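Local coordinates for cysteine desulfurase (Thermococcus onnurineus, PDB 5B89), which probably catalyses the pyridoxal-phosphate-dependent removal of sulfur from L-cysteine, passing it to a sulfur carrier and leaving L-alanine, at residues 67-72 with 81-86; 322-327 with 332-337. All blocks are in the same frame, centred on the assembly; numbering follows the deposited sequence.

Interaction 1: residues 67-72 with 81-86; sequences VHRGVH and KYEESR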
loop_
_atom_site.group_PDB
_atom_site.type_symbol
_atom_site.label_atom_id
_atom_site.label_comp_id
_atom_site.label_asym_id
_atom_site.label_seq_id
_atom_site.Cartn_x
_atom_site.Cartn_y
_atom_site.Cartn_z
ATOM N N VAL B 67 4.071 -7.813 12.495
ATOM C CA VAL B 67 5.268 -8.595 12.331
ATOM C C VAL B 67 6.415 -8.084 13.145
ATOM O O VAL B 67 6.232 -7.714 14.254
ATOM C CB VAL B 67 5.606 -8.731 10.843
ATOM C CG1 VAL B 67 4.540 -9.533 10.171
ATOM C CG2 VAL B 67 5.685 -7.391 10.133
ATOM N N HIS B 68 7.600 -8.120 12.609
ATOM C CA HIS B 68 8.766 -7.622 13.336
ATOM C C HIS B 68 9.116 -8.365 14.606
ATOM O O HIS B 68 9.553 -7.766 15.552
ATOM C CB HIS B 68 8.679 -6.125 13.598
ATOM C CG HIS B 68 8.827 -5.300 12.352
ATOM N ND1 HIS B 68 10.034 -5.110 11.710
ATOM C CD2 HIS B 68 7.903 -4.657 11.606
ATOM C CE1 HIS B 68 9.843 -4.368 10.637
ATOM N NE2 HIS B 68 8.553 -4.097 10.546
ATOM N N ARG B 69 8.928 -9.670 14.554
ATOM C CA ARG B 69 9.262 -10.591 15.614
ATOM C C ARG B 69 8.887 -10.194 17.031
ATOM O O ARG B 69 9.702 -10.269 17.931
ATOM C CB ARG B 69 10.752 -10.960 15.541
ATOM C CG ARG B 69 11.089 -11.877 14.373
ATOM C CD ARG B 69 10.380 -13.252 14.394
ATOM N NE ARG B 69 10.827 -14.096 13.277
ATOM C CZ ARG B 69 10.227 -15.204 12.862
ATOM N NH1 ARG B 69 9.117 -15.614 13.468
ATOM N NH2 ARG B 69 10.706 -15.867 11.799
ATOM N N GLY B 70 7.650 -9.791 17.209
ATOM C CA GLY B 70 7.144 -9.500 18.529
ATOM C C GLY B 70 7.232 -10.822 19.266
ATOM O O GLY B 70 7.146 -11.867 18.691
ATOM N N VAL B 71 7.397 -10.750 20.553
ATOM C CA VAL B 71 7.576 -11.936 21.322
ATOM C C VAL B 71 6.459 -12.941 21.220
ATOM O O VAL B 71 6.745 -14.066 21.191
ATOM C CB VAL B 71 7.977 -11.596 22.772
ATOM C CG1 VAL B 71 8.034 -12.824 23.665
ATOM C CG2 VAL B 71 9.330 -10.906 22.733
ATOM N N HIS B 72 5.216 -12.529 21.135
ATOM C CA HIS B 72 4.100 -13.422 21.201
ATOM C C HIS B 72 3.832 -14.316 20.054
ATOM O O HIS B 72 4.237 -14.027 18.989
ATOM C CB HIS B 72 2.822 -12.688 21.687
ATOM C CG HIS B 72 2.331 -11.608 20.778
ATOM N ND1 HIS B 72 1.668 -11.872 19.607
ATOM C CD2 HIS B 72 2.364 -10.274 20.895
ATOM C CE1 HIS B 72 1.308 -10.743 19.051
ATOM N NE2 HIS B 72 1.721 -9.754 19.806
ATOM N N LYS B 81 5.030 -16.149 8.303
ATOM C CA LYS B 81 4.288 -16.188 7.049
ATOM C C LYS B 81 4.679 -14.967 6.170
ATOM O O LYS B 81 4.705 -15.102 4.908
ATOM C CB LYS B 81 2.773 -16.250 7.283
ATOM C CG LYS B 81 2.370 -17.587 7.869
ATOM C CD LYS B 81 2.486 -18.743 6.952
ATOM C CE LYS B 81 1.527 -18.719 5.883
ATOM N NZ LYS B 81 1.564 -19.903 4.957
ATOM N N TYR B 82 4.951 -13.815 6.721
ATOM C CA TYR B 82 5.383 -12.649 5.944
ATOM C C TYR B 82 6.768 -12.903 5.300
ATOM O O TYR B 82 6.945 -12.667 4.118
ATOM C CB TYR B 82 5.405 -11.382 6.837
ATOM C CG TYR B 82 5.797 -10.095 6.158
ATOM C CD1 TYR B 82 5.035 -9.621 5.080
ATOM C CD2 TYR B 82 6.872 -9.356 6.521
ATOM C CE1 TYR B 82 5.351 -8.465 4.490
ATOM C CE2 TYR B 82 7.185 -8.167 5.861
ATOM C CZ TYR B 82 6.426 -7.788 4.814
ATOM O OH TYR B 82 6.707 -6.591 4.120
ATOM N N GLU B 83 7.707 -13.409 6.081
ATOM C CA GLU B 83 9.042 -13.822 5.548
ATOM C C GLU B 83 8.849 -14.904 4.534
ATOM O O GLU B 83 9.552 -14.853 3.458
ATOM C CB GLU B 83 9.897 -14.293 6.708
ATOM C CG GLU B 83 10.329 -13.237 7.664
ATOM C CD GLU B 83 11.094 -13.819 8.873
ATOM O OE1 GLU B 83 11.059 -15.073 9.128
ATOM O OE2 GLU B 83 11.607 -12.986 9.621
ATOM N N GLU B 84 8.048 -15.926 4.764
ATOM C CA GLU B 84 7.772 -16.975 3.731
ATOM C C GLU B 84 7.322 -16.327 2.391
ATOM O O GLU B 84 7.718 -16.753 1.292
ATOM C CB GLU B 84 6.831 -18.019 4.213
ATOM C CG GLU B 84 6.425 -19.071 3.250
ATOM C CD GLU B 84 5.164 -19.860 3.657
ATOM O OE1 GLU B 84 3.993 -19.416 3.642
ATOM O OE2 GLU B 84 5.333 -21.101 3.939
ATOM N N SER B 85 6.422 -15.343 2.482
ATOM C CA SER B 85 5.832 -14.729 1.316
ATOM C C SER B 85 6.947 -13.956 0.599
ATOM O O SER B 85 6.949 -14.045 -0.627
ATOM C CB SER B 85 4.736 -13.741 1.838
ATOM O OG SER B 85 3.675 -14.449 2.451
ATOM N N ARG B 86 7.836 -13.272 1.266
ATOM C CA ARG B 86 8.900 -12.603 0.594
ATOM C C ARG B 86 9.805 -13.629 -0.121
ATOM O O ARG B 86 10.247 -13.382 -1.191
ATOM C CB ARG B 86 9.768 -11.816 1.554
ATOM C CG ARG B 86 10.677 -10.801 0.889
ATOM C CD ARG B 86 11.703 -10.197 1.820
ATOM N NE ARG B 86 11.130 -9.575 2.998
ATOM C CZ ARG B 86 10.570 -8.390 3.022
ATOM N NH1 ARG B 86 10.451 -7.629 1.958
ATOM N NH2 ARG B 86 10.083 -7.975 4.167
#
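Near the subunit interface of this class-V aminotransferase-type enzyme, the loop that leads into helix 73-93 folds back against the third turn of that helix, where Val67 meets Tyr82 and Arg69 meets Glu83. The two meetings differ in kind. Val67 is buried and lays one methyl branch against the root of the tyrosine: CG1 lies 3.9 Å from Tyr82 CB and meets the near side of the ring obliquely, the two side chains crossing at about a right angle. Tyr82 CG stands anti to the backbone N (chi1 -178°), which turns the ring inward toward Glu285, to which the phenol OH is hydrogen-bonded.

Further out, Arg69 and Glu83 form a salt bridge, with Arg69 NH2 2.8 Å from Glu83 OE1. The other carboxylate oxygen stays back, Glu83 OE2 being 3.7 Å from Arg69 NH2, and the guanidinium and carboxylate planes are turned 79° apart. This is a single-point ion pair, not the flat two-pronged arrangement. A bend at chi2 (-61°) turns the arginine chain toward the helix, while Glu83 runs extended beyond CG to meet it. On the helix itself, Lys81 O is gripped by two donors, Ser85 N at 3.0 Å and Ser85 OG at 2.7 Å, which arrive from opposite faces of its carbonyl plane.

At the end of the loop His72 takes the N-cap position. Val67 and Tyr82 rest against helix 291-307 through Ile291 and Ala294, and the side chain of Val67 lies about 6 Å from that of Thr288, a pyridoxal-phosphate-binding residue whose cofactor is not bound to this chain. Across the interface, Arg371 of the second subunit bonds Val67 O and Asp41 of that subunit bonds His72 NE2, placing the loop between helix 73-93 and the neighbouring chain.

Interaction 2: residues 322-327 with 332-337; sequences RTTEGL and VPWYGP
Thr324 and Trp334 meet face-on where the chain leaves helix 309-329 and doubles back along its last turns. The methyl CG2 of Thr324 sits 3.6 Å from the centroid of the indole six-membered ring and only 4° off its normal, a nearly vertical CH-pi contact, with Thr324 CB 3.6 Å from Trp334 CZ2. Thr324 CG2 stands anti to the carbonyl carbon, while OG1 turns back to bond Val320 O. The indole NE1 is hydrogen-bonded to Asp328 OD1, which helps fix the ring's rotation.

The reversal is closed by Val332 N, which donates to Leu327 O over 2.9 Å with an N-H...O angle of 166°. Beside this bond the packing is less close: Leu327 CD2 lies 4.0 Å from Val332 CG1, and Leu327 CB approaches the indole obliquely at Trp334 CD1. On the two outer flanks, Glu325 of the helix and Pro333 of the loop have CB turned away from the contact and are partly exposed.

Replacing Trp334 by an alanine would probably leave the Thr324 methyl without its aromatic partner and Asp328 OD1 without the indole donor, and open a gap between helix and loop.

Leu327 and Val332 both pack on Phe349 of strand 346-349, with Thr323 on the helix touching helix 400-415, so the helix end and the loop lie together against strand 346-349, an outermost strand of the four-stranded sheet within this chain.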
loop_
_atom_site.group_PDB
_atom_site.type_symbol
_atom_site.label_atom_id
_atom_site.label_comp_id
_atom_site.label_asym_id
_atom_site.label_seq_id
_atom_site.Cartn_x
_atom_site.Cartn_y
_atom_site.Cartn_z
ATOM N N ARG B 322 -7.061 -16.849 -32.008
ATOM C CA ARG B 322 -8.441 -16.887 -32.487
ATOM C C ARG B 322 -9.117 -15.522 -32.506
ATOM O O ARG B 322 -9.809 -15.227 -33.401
ATOM C CB ARG B 322 -9.254 -17.936 -31.748
ATOM C CG ARG B 322 -10.706 -18.003 -32.191
ATOM C CD ARG B 322 -10.808 -18.432 -33.651
ATOM N NE ARG B 322 -12.216 -18.498 -33.989
ATOM C CZ ARG B 322 -12.776 -17.909 -35.006
ATOM N NH1 ARG B 322 -12.066 -17.253 -35.854
ATOM N NH2 ARG B 322 -14.079 -17.977 -35.167
ATOM N N THR B 323 -8.872 -14.685 -31.497
ATOM C CA THR B 323 -9.425 -13.386 -31.482
ATOM C C THR B 323 -9.039 -12.550 -32.678
ATOM O O THR B 323 -9.866 -11.945 -33.313
ATOM C CB THR B 323 -9.105 -12.568 -30.133
ATOM O OG1 THR B 323 -9.612 -13.390 -29.048
ATOM C CG2 THR B 323 -9.704 -11.283 -30.132
ATOM N N THR B 324 -7.741 -12.448 -32.905
ATOM C CA THR B 324 -7.243 -11.618 -34.016
ATOM C C THR B 324 -7.692 -12.115 -35.424
ATOM O O THR B 324 -8.080 -11.301 -36.191
ATOM C CB THR B 324 -5.664 -11.517 -33.924
ATOM O OG1 THR B 324 -5.081 -12.789 -33.937
ATOM C CG2 THR B 324 -5.265 -10.664 -32.671
ATOM N N GLU B 325 -7.641 -13.415 -35.576
ATOM C CA GLU B 325 -8.149 -14.054 -36.832
ATOM C C GLU B 325 -9.614 -13.698 -37.002
ATOM O O GLU B 325 -10.085 -13.314 -38.102
ATOM C CB GLU B 325 -7.920 -15.509 -36.809
ATOM C CG GLU B 325 -6.471 -15.841 -37.094
ATOM C CD GLU B 325 -6.074 -17.281 -36.746
ATOM O OE1 GLU B 325 -6.928 -18.172 -36.391
ATOM O OE2 GLU B 325 -4.855 -17.693 -36.881
ATOM N N GLY B 326 -10.376 -13.820 -35.906
ATOM C CA GLY B 326 -11.807 -13.493 -36.010
ATOM C C GLY B 326 -12.084 -12.023 -36.288
ATOM O O GLY B 326 -13.027 -11.636 -37.025
ATOM N N LEU B 327 -11.288 -11.115 -35.761
ATOM C CA LEU B 327 -11.420 -9.748 -36.030
ATOM C C LEU B 327 -11.062 -9.433 -37.473
ATOM O O LEU B 327 -11.692 -8.529 -38.091
ATOM C CB LEU B 327 -10.591 -8.890 -34.999
ATOM C CG LEU B 327 -11.127 -8.952 -33.554
ATOM C CD1 LEU B 327 -10.204 -8.053 -32.706
ATOM C CD2 LEU B 327 -12.537 -8.483 -33.429
ATOM N N VAL B 332 -12.357 -5.780 -38.625
ATOM C CA VAL B 332 -12.221 -4.940 -37.454
ATOM C C VAL B 332 -10.718 -4.770 -37.198
ATOM O O VAL B 332 -10.038 -5.685 -36.985
ATOM C CB VAL B 332 -12.910 -5.530 -36.212
ATOM C CG1 VAL B 332 -12.487 -4.790 -34.957
ATOM C CG2 VAL B 332 -14.422 -5.481 -36.352
ATOM N N PRO B 333 -10.273 -3.470 -37.255
ATOM C CA PRO B 333 -8.830 -3.283 -37.047
ATOM C C PRO B 333 -8.307 -3.537 -35.620
ATOM O O PRO B 333 -8.939 -3.140 -34.706
ATOM C CB PRO B 333 -8.612 -1.834 -37.424
ATOM C CG PRO B 333 -9.833 -1.176 -37.033
ATOM C CD PRO B 333 -10.880 -2.098 -37.544
ATOM N N TRP B 334 -7.167 -4.193 -35.510
ATOM C CA TRP B 334 -6.557 -4.455 -34.227
ATOM C C TRP B 334 -5.112 -3.998 -34.250
ATOM O O TRP B 334 -4.503 -3.918 -35.285
ATOM C CB TRP B 334 -6.740 -5.909 -33.772
ATOM C CG TRP B 334 -6.249 -6.949 -34.671
ATOM C CD1 TRP B 334 -6.939 -7.542 -35.672
ATOM C CD2 TRP B 334 -4.964 -7.540 -34.688
ATOM N NE1 TRP B 334 -6.192 -8.445 -36.286
ATOM C CE2 TRP B 334 -4.954 -8.464 -35.713
ATOM C CE3 TRP B 334 -3.824 -7.396 -33.922
ATOM C CZ2 TRP B 334 -3.881 -9.233 -35.977
ATOM C CZ3 TRP B 334 -2.759 -8.148 -34.210
ATOM C CH2 TRP B 334 -2.782 -9.052 -35.217
ATOM N N TYR B 335 -4.605 -3.707 -33.064
ATOM C CA TYR B 335 -3.315 -3.117 -32.876
ATOM C C TYR B 335 -2.281 -4.041 -32.282
ATOM O O TYR B 335 -2.573 -5.081 -31.811
ATOM C CB TYR B 335 -3.461 -1.827 -32.064
ATOM C CG TYR B 335 -4.545 -0.892 -32.578
ATOM C CD1 TYR B 335 -4.302 -0.034 -33.597
ATOM C CD2 TYR B 335 -5.799 -0.881 -32.026
ATOM C CE1 TYR B 335 -5.293 0.800 -34.083
ATOM C CE2 TYR B 335 -6.789 -0.075 -32.516
ATOM C CZ TYR B 335 -6.524 0.774 -33.537
ATOM O OH TYR B 335 -7.478 1.594 -34.021
ATOM N N GLY B 336 -1.053 -3.608 -32.383
ATOM C CA GLY B 336 0.034 -4.415 -31.898
ATOM C C GLY B 336 0.638 -5.334 -32.926
ATOM O O GLY B 336 0.300 -5.363 -34.046
ATOM N N PRO B 337 1.643 -6.119 -32.412
ATOM C CA PRO B 337 2.356 -6.975 -33.355
ATOM C C PRO B 337 1.575 -8.078 -34.055
ATOM O O PRO B 337 0.834 -8.757 -33.488
ATOM C CB PRO B 337 3.465 -7.602 -32.512
ATOM C CG PRO B 337 3.718 -6.635 -31.452
ATOM C CD PRO B 337 2.358 -6.213 -31.063
#

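Both contacts join a helix to a loop next to it in sequence: in interaction 1 the loop leads into the helix, and in interaction 2 it follows it. They lie on opposite sides of the chain's centre, with nearest atoms about 32 Å apart. Interaction 2 is buried, larger in area, mainly apolar and aromatic, and touches no other chain of the assembly. Interaction 1 is partly buried, pairing an apolar inner touch with an ion pair on its outer side, and its loop meets the second subunit. The side chain of Val67 is about 9 Å from a bound pyridoxal phosphate, whereas interaction 2 lies away from the active site, beside the four-stranded sheet.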